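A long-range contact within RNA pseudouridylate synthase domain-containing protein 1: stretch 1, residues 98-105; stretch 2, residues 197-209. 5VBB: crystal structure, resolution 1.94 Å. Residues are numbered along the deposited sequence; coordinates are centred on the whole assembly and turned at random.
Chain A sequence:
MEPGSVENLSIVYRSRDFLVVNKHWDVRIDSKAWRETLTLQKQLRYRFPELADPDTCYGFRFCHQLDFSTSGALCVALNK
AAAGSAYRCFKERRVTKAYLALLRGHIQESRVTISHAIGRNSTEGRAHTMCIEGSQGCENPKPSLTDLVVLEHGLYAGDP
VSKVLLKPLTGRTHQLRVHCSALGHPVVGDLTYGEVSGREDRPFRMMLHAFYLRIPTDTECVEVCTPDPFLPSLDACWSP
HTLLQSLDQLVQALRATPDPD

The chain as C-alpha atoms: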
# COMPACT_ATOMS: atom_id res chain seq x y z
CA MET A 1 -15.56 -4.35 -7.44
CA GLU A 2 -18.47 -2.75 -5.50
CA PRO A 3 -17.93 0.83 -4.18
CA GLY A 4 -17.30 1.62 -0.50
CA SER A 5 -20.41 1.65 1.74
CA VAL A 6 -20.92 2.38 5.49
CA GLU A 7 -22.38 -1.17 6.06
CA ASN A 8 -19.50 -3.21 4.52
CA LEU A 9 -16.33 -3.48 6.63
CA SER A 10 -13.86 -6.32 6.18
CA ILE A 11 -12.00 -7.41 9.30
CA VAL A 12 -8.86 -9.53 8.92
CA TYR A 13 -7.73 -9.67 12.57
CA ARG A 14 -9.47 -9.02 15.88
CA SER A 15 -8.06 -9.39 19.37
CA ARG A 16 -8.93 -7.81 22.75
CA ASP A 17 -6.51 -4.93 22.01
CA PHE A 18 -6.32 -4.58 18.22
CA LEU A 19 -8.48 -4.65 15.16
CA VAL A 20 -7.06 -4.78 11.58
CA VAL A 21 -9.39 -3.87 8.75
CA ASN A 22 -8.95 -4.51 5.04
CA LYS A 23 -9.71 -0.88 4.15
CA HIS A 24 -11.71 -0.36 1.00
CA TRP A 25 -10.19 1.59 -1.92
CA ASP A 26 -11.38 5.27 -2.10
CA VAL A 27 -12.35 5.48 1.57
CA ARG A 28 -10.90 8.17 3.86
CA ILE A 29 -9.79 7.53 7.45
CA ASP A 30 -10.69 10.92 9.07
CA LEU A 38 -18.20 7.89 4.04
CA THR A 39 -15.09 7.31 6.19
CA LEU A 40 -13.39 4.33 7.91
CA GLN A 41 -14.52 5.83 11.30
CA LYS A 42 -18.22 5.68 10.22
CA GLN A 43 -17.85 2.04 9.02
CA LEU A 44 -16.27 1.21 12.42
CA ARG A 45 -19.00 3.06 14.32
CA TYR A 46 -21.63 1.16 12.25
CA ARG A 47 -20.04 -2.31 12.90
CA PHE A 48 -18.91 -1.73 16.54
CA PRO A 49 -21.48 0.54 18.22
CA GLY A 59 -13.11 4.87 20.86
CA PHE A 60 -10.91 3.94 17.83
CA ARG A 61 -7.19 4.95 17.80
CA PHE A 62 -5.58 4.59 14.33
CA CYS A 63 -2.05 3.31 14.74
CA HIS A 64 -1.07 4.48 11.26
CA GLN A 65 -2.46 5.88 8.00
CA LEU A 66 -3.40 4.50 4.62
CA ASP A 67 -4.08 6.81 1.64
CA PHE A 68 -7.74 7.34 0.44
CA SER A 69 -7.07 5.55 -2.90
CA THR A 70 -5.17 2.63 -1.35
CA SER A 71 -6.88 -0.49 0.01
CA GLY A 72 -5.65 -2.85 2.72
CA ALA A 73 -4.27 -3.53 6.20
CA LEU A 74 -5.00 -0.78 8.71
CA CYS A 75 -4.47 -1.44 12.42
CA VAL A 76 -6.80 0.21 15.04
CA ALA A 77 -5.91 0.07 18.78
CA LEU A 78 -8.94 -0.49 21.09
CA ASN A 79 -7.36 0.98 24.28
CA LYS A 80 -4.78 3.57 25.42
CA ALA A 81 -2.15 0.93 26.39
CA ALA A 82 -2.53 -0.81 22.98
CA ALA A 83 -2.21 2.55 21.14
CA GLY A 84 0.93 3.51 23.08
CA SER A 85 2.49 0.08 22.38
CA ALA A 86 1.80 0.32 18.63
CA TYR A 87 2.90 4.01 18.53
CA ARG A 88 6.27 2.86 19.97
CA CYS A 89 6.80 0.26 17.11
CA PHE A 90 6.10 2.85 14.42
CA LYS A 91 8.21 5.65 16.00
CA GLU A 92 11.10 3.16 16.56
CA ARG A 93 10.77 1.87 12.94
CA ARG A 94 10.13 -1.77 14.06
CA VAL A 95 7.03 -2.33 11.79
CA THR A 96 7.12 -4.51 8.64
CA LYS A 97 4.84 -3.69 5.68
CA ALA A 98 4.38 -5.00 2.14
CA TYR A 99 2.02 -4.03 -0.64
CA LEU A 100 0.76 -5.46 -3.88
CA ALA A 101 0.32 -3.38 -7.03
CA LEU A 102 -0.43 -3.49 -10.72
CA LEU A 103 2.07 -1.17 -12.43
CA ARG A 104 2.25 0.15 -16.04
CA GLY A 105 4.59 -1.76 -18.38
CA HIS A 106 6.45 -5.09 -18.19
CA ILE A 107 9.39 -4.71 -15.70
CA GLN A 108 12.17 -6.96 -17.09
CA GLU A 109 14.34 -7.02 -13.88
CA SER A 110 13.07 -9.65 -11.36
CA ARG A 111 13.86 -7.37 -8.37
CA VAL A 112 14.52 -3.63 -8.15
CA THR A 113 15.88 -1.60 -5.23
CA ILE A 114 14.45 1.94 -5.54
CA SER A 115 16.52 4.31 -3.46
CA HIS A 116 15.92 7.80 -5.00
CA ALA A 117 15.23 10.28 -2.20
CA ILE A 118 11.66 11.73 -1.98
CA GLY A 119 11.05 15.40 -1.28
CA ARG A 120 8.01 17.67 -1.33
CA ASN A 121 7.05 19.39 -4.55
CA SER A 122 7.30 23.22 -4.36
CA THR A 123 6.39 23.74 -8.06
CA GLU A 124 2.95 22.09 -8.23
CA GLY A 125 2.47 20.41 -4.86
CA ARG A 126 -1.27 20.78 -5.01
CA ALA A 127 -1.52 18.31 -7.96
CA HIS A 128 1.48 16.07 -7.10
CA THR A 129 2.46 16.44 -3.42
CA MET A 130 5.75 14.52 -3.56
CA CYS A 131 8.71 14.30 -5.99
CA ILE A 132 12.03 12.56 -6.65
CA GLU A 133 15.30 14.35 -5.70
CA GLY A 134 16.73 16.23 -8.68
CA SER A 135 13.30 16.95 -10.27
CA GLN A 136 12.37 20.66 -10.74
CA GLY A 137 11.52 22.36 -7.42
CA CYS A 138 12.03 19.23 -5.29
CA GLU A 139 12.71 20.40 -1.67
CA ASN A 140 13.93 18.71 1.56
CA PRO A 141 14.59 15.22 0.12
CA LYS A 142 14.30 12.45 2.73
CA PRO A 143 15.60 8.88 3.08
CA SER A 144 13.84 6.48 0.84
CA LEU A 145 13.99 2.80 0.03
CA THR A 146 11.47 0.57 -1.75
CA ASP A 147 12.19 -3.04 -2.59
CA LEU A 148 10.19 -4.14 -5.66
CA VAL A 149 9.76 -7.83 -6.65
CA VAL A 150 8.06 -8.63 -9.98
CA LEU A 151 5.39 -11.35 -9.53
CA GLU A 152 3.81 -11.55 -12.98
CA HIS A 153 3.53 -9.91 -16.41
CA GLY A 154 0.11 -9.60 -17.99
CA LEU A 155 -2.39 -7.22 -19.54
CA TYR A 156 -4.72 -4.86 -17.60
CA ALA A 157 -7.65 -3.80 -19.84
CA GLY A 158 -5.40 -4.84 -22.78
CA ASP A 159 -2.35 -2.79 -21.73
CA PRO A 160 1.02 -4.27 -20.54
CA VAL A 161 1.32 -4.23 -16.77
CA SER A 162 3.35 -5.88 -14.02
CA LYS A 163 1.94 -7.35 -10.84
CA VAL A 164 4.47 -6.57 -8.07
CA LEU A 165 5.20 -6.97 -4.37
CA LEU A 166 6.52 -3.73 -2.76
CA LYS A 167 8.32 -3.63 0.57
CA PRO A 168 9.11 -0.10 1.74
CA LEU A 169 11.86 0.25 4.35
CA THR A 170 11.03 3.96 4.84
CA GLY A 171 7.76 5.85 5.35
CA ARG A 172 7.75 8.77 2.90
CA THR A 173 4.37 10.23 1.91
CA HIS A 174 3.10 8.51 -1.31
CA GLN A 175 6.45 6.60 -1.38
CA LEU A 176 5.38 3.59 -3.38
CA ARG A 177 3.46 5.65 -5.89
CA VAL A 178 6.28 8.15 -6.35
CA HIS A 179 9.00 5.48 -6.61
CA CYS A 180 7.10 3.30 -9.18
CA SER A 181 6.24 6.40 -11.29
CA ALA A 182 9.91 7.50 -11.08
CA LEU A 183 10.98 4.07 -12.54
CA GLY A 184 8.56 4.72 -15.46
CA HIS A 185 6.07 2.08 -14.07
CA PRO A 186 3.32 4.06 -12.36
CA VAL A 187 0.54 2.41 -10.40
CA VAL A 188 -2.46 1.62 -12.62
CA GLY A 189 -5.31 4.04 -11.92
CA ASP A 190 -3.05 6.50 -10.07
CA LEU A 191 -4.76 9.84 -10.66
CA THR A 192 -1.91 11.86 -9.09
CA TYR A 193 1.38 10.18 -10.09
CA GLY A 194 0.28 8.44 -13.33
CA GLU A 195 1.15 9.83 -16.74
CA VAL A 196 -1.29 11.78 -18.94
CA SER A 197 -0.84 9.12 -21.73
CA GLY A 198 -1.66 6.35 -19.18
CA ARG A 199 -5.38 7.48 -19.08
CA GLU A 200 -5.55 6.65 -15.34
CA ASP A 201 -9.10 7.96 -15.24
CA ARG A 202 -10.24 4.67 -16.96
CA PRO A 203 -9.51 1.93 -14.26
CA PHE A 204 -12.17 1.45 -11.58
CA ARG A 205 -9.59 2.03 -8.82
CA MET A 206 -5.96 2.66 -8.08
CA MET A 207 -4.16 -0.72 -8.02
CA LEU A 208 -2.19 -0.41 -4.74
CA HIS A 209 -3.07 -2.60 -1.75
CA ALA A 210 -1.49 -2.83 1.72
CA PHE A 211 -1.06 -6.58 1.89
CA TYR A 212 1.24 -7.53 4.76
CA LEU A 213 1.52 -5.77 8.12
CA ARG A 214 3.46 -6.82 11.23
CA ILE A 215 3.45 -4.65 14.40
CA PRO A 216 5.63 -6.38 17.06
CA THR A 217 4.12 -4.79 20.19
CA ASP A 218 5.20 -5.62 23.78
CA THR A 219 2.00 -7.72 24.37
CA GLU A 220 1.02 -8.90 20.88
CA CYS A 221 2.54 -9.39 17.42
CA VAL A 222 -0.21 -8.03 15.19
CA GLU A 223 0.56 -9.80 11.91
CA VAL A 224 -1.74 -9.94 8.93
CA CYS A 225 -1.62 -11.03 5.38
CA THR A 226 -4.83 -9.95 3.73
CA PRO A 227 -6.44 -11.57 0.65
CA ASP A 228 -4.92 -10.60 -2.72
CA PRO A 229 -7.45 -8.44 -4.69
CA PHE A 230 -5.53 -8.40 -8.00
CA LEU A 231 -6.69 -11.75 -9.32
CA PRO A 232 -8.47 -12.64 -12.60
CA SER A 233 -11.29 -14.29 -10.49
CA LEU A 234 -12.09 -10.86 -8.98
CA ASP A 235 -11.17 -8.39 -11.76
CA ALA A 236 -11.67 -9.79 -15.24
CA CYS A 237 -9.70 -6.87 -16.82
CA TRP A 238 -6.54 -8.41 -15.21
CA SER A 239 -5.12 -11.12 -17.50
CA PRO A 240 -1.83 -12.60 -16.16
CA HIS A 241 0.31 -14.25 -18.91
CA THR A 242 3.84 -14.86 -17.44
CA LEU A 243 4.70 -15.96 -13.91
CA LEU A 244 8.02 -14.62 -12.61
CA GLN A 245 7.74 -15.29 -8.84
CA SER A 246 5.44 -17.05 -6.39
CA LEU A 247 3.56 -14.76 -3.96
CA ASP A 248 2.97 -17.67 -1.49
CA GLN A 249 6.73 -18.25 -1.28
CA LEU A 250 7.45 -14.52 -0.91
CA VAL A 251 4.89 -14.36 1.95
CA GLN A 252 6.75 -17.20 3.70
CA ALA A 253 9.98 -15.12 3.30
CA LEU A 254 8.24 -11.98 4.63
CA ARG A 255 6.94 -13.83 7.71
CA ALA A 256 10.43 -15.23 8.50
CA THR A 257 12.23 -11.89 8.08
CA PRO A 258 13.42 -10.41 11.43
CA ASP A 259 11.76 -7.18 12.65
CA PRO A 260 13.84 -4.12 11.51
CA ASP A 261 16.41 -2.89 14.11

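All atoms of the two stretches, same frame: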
# COMPACT_ATOMS: atom_id res chain seq x y z
N ALA A 98 4.24 -4.69 3.55
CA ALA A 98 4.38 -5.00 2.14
C ALA A 98 3.06 -4.74 1.43
O ALA A 98 1.97 -4.82 2.03
CB ALA A 98 4.87 -6.43 1.90
N TYR A 99 3.17 -4.39 0.17
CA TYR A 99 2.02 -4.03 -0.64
C TYR A 99 2.05 -4.80 -1.91
O TYR A 99 3.12 -5.21 -2.35
CB TYR A 99 2.08 -2.54 -1.04
CG TYR A 99 2.05 -1.57 0.11
CD1 TYR A 99 3.10 -1.49 1.01
CD2 TYR A 99 0.96 -0.71 0.29
CE1 TYR A 99 3.05 -0.63 2.10
CE2 TYR A 99 0.92 0.18 1.36
CZ TYR A 99 1.97 0.21 2.27
OH TYR A 99 2.02 1.11 3.28
N LEU A 100 0.89 -4.91 -2.55
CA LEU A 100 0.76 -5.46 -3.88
C LEU A 100 0.36 -4.31 -4.77
O LEU A 100 -0.36 -3.41 -4.31
CB LEU A 100 -0.34 -6.52 -3.95
CG LEU A 100 -0.08 -7.78 -3.16
CD1 LEU A 100 -1.30 -8.64 -3.12
CD2 LEU A 100 1.10 -8.57 -3.73
N ALA A 101 0.72 -4.39 -6.06
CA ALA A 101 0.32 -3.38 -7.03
C ALA A 101 0.33 -3.90 -8.41
O ALA A 101 1.06 -4.85 -8.70
CB ALA A 101 1.25 -2.17 -6.95
N LEU A 102 -0.46 -3.26 -9.30
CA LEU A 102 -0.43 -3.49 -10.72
C LEU A 102 0.17 -2.21 -11.26
O LEU A 102 -0.39 -1.15 -11.05
CB LEU A 102 -1.78 -3.74 -11.33
CG LEU A 102 -2.49 -5.02 -10.90
CD1 LEU A 102 -3.89 -5.08 -11.47
CD2 LEU A 102 -1.72 -6.22 -11.29
N LEU A 103 1.33 -2.30 -11.91
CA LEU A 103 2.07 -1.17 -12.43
C LEU A 103 2.07 -1.17 -13.95
O LEU A 103 2.12 -2.24 -14.54
CB LEU A 103 3.53 -1.29 -11.97
CG LEU A 103 3.81 -1.31 -10.48
CD1 LEU A 103 5.31 -1.20 -10.26
CD2 LEU A 103 3.09 -0.17 -9.77
N ARG A 104 2.19 0.01 -14.57
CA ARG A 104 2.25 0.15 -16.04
C ARG A 104 3.54 -0.40 -16.60
O ARG A 104 4.60 -0.10 -16.07
CB ARG A 104 2.12 1.63 -16.46
CG ARG A 104 0.78 2.29 -16.16
CD ARG A 104 -0.26 1.81 -17.11
NE ARG A 104 -1.60 2.34 -16.86
CZ ARG A 104 -2.71 1.78 -17.32
NH1 ARG A 104 -2.64 0.68 -18.06
NH2 ARG A 104 -3.89 2.29 -17.01
N GLY A 105 3.45 -1.16 -17.70
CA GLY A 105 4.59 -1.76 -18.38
C GLY A 105 5.07 -3.06 -17.79
O GLY A 105 4.77 -3.38 -16.63
N SER A 197 -0.63 10.17 -20.71
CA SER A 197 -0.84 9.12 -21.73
C SER A 197 -1.38 7.79 -21.15
O SER A 197 -1.97 7.01 -21.90
CB SER A 197 0.46 8.85 -22.48
OG SER A 197 1.48 8.42 -21.59
N GLY A 198 -1.17 7.55 -19.85
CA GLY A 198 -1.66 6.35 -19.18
C GLY A 198 -3.18 6.26 -19.05
O GLY A 198 -3.68 5.15 -18.82
N ARG A 199 -3.93 7.40 -19.21
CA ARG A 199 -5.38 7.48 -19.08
C ARG A 199 -5.81 6.75 -17.79
O ARG A 199 -6.54 5.76 -17.81
CB ARG A 199 -6.06 6.95 -20.35
N GLU A 200 -5.31 7.25 -16.66
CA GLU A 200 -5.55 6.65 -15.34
C GLU A 200 -6.92 6.94 -14.81
O GLU A 200 -7.29 6.40 -13.78
CB GLU A 200 -4.48 7.10 -14.34
CG GLU A 200 -3.06 6.75 -14.76
CD GLU A 200 -2.75 5.32 -15.14
OE1 GLU A 200 -3.60 4.44 -14.90
OE2 GLU A 200 -1.65 5.06 -15.68
N ASP A 201 -7.70 7.75 -15.53
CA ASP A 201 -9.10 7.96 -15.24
C ASP A 201 -9.95 6.73 -15.64
O ASP A 201 -11.10 6.66 -15.21
CB ASP A 201 -9.60 9.24 -15.97
CG ASP A 201 -9.42 9.30 -17.47
OD1 ASP A 201 -8.42 8.74 -17.97
OD2 ASP A 201 -10.20 10.02 -18.13
N ARG A 202 -9.43 5.78 -16.46
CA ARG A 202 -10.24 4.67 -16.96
C ARG A 202 -10.32 3.47 -15.99
O ARG A 202 -11.39 2.90 -15.94
CB ARG A 202 -9.76 4.22 -18.35
CG ARG A 202 -9.81 5.37 -19.36
CD ARG A 202 -9.89 4.95 -20.80
NE ARG A 202 -8.59 4.54 -21.36
CZ ARG A 202 -7.99 5.07 -22.44
NH1 ARG A 202 -8.53 6.11 -23.07
NH2 ARG A 202 -6.83 4.59 -22.86
N PRO A 203 -9.30 3.06 -15.19
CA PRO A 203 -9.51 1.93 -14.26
C PRO A 203 -10.48 2.27 -13.13
O PRO A 203 -10.68 3.43 -12.78
CB PRO A 203 -8.08 1.62 -13.75
CG PRO A 203 -7.18 2.25 -14.70
CD PRO A 203 -7.90 3.50 -15.12
N PHE A 204 -11.14 1.24 -12.60
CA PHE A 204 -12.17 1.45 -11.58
C PHE A 204 -11.58 1.88 -10.26
O PHE A 204 -12.32 2.37 -9.41
CB PHE A 204 -13.03 0.19 -11.39
CG PHE A 204 -12.49 -0.86 -10.45
CD1 PHE A 204 -11.64 -1.87 -10.91
CD2 PHE A 204 -12.95 -0.95 -9.14
CE1 PHE A 204 -11.31 -2.94 -10.11
CE2 PHE A 204 -12.55 -1.99 -8.31
CZ PHE A 204 -11.73 -2.99 -8.79
N ARG A 205 -10.26 1.68 -10.06
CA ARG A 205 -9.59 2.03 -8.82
C ARG A 205 -8.12 2.18 -9.04
O ARG A 205 -7.63 1.86 -10.11
CB ARG A 205 -9.80 0.90 -7.82
CG ARG A 205 -9.18 -0.43 -8.19
CD ARG A 205 -9.09 -1.36 -6.99
NE ARG A 205 -8.06 -0.87 -6.08
CZ ARG A 205 -7.72 -1.42 -4.93
NH1 ARG A 205 -8.32 -2.53 -4.52
NH2 ARG A 205 -6.77 -0.88 -4.19
N MET A 206 -7.41 2.62 -8.03
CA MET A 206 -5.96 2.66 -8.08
C MET A 206 -5.48 1.30 -7.59
O MET A 206 -5.92 0.86 -6.54
CB MET A 206 -5.40 3.76 -7.21
CG MET A 206 -3.93 3.89 -7.38
SD MET A 206 -3.21 5.28 -6.48
CE MET A 206 -3.25 4.61 -4.81
N MET A 207 -4.61 0.64 -8.35
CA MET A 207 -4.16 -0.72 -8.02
C MET A 207 -2.95 -0.77 -7.05
O MET A 207 -1.88 -1.26 -7.40
CB MET A 207 -3.82 -1.47 -9.32
CG MET A 207 -4.91 -1.42 -10.38
SD MET A 207 -6.50 -2.08 -9.81
CE MET A 207 -7.56 -1.62 -11.21
N LEU A 208 -3.17 -0.35 -5.82
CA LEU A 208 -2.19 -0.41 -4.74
C LEU A 208 -2.95 -0.90 -3.54
O LEU A 208 -4.04 -0.40 -3.29
CB LEU A 208 -1.53 0.97 -4.49
CG LEU A 208 -0.45 1.02 -3.41
CD1 LEU A 208 0.74 0.14 -3.79
CD2 LEU A 208 0.08 2.43 -3.24
N HIS A 209 -2.41 -1.92 -2.84
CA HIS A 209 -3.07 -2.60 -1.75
C HIS A 209 -2.06 -2.92 -0.65
O HIS A 209 -1.02 -3.51 -0.94
CB HIS A 209 -3.62 -3.93 -2.29
CG HIS A 209 -4.33 -4.76 -1.26
ND1 HIS A 209 -5.54 -4.35 -0.71
CD2 HIS A 209 -3.97 -5.94 -0.69
CE1 HIS A 209 -5.88 -5.29 0.16
NE2 HIS A 209 -4.97 -6.28 0.19

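The contact has two parts: a short antiparallel pairing of backbones where stretch 1 runs beside residues 207-209, and a charged clasp where Arg104 reaches the loop that precedes them. Ala98 barely takes part. At Tyr99 the side chain lies along Leu208, with CB of Tyr99 4.1 Å from CD1 of Leu208, while its CA sits 3.1 Å from O of His209.

Leu100 sets the register. Its N donates to O of His209 at 2.9 Å, and N of His209 returns a bond to O of Leu100, also at 2.9 Å, so the two residues close the reciprocal ring of an antiparallel hydrogen-bonded pair. Their side chains share one face of the sheet. Ala101 turns to the other face with Leu208, its non-hydrogen-bonded partner. Here the small methyl meets a longer side chain: CB of Ala101 is 3.9 Å from CD1 of Leu208, the same methyl that approaches Tyr99. Between these backbones, CA of Ala101 also lies 3.1 Å from O of Met207, a CA-H...O contact.

Leu102 carries the ladder one bond further, N to O of Met207 at 3.1 Å. The side chains meet at their bases, CB of Leu102 to CB of Met207 at 3.7 Å, although the end of the Met207 side chain leads away. Leu103 makes no contact.

Arg104 spans the wider gap with its side chain. Its guanidinium meets the Glu200 carboxylate in a two-pronged salt bridge, NE to OE2 and NH2 to OE1, both 3.0 Å and nearly straight, an arrangement that matches two N-H groups to two oxygens. O of Gly198 lies over one face of the guanidinium. A CB on Gly198 would clash with OE2 of Glu200, so the bare backbone leaves room for the carboxylate. The rule is economical: backbone bonds fix the register, and one charged pair ties down the loop.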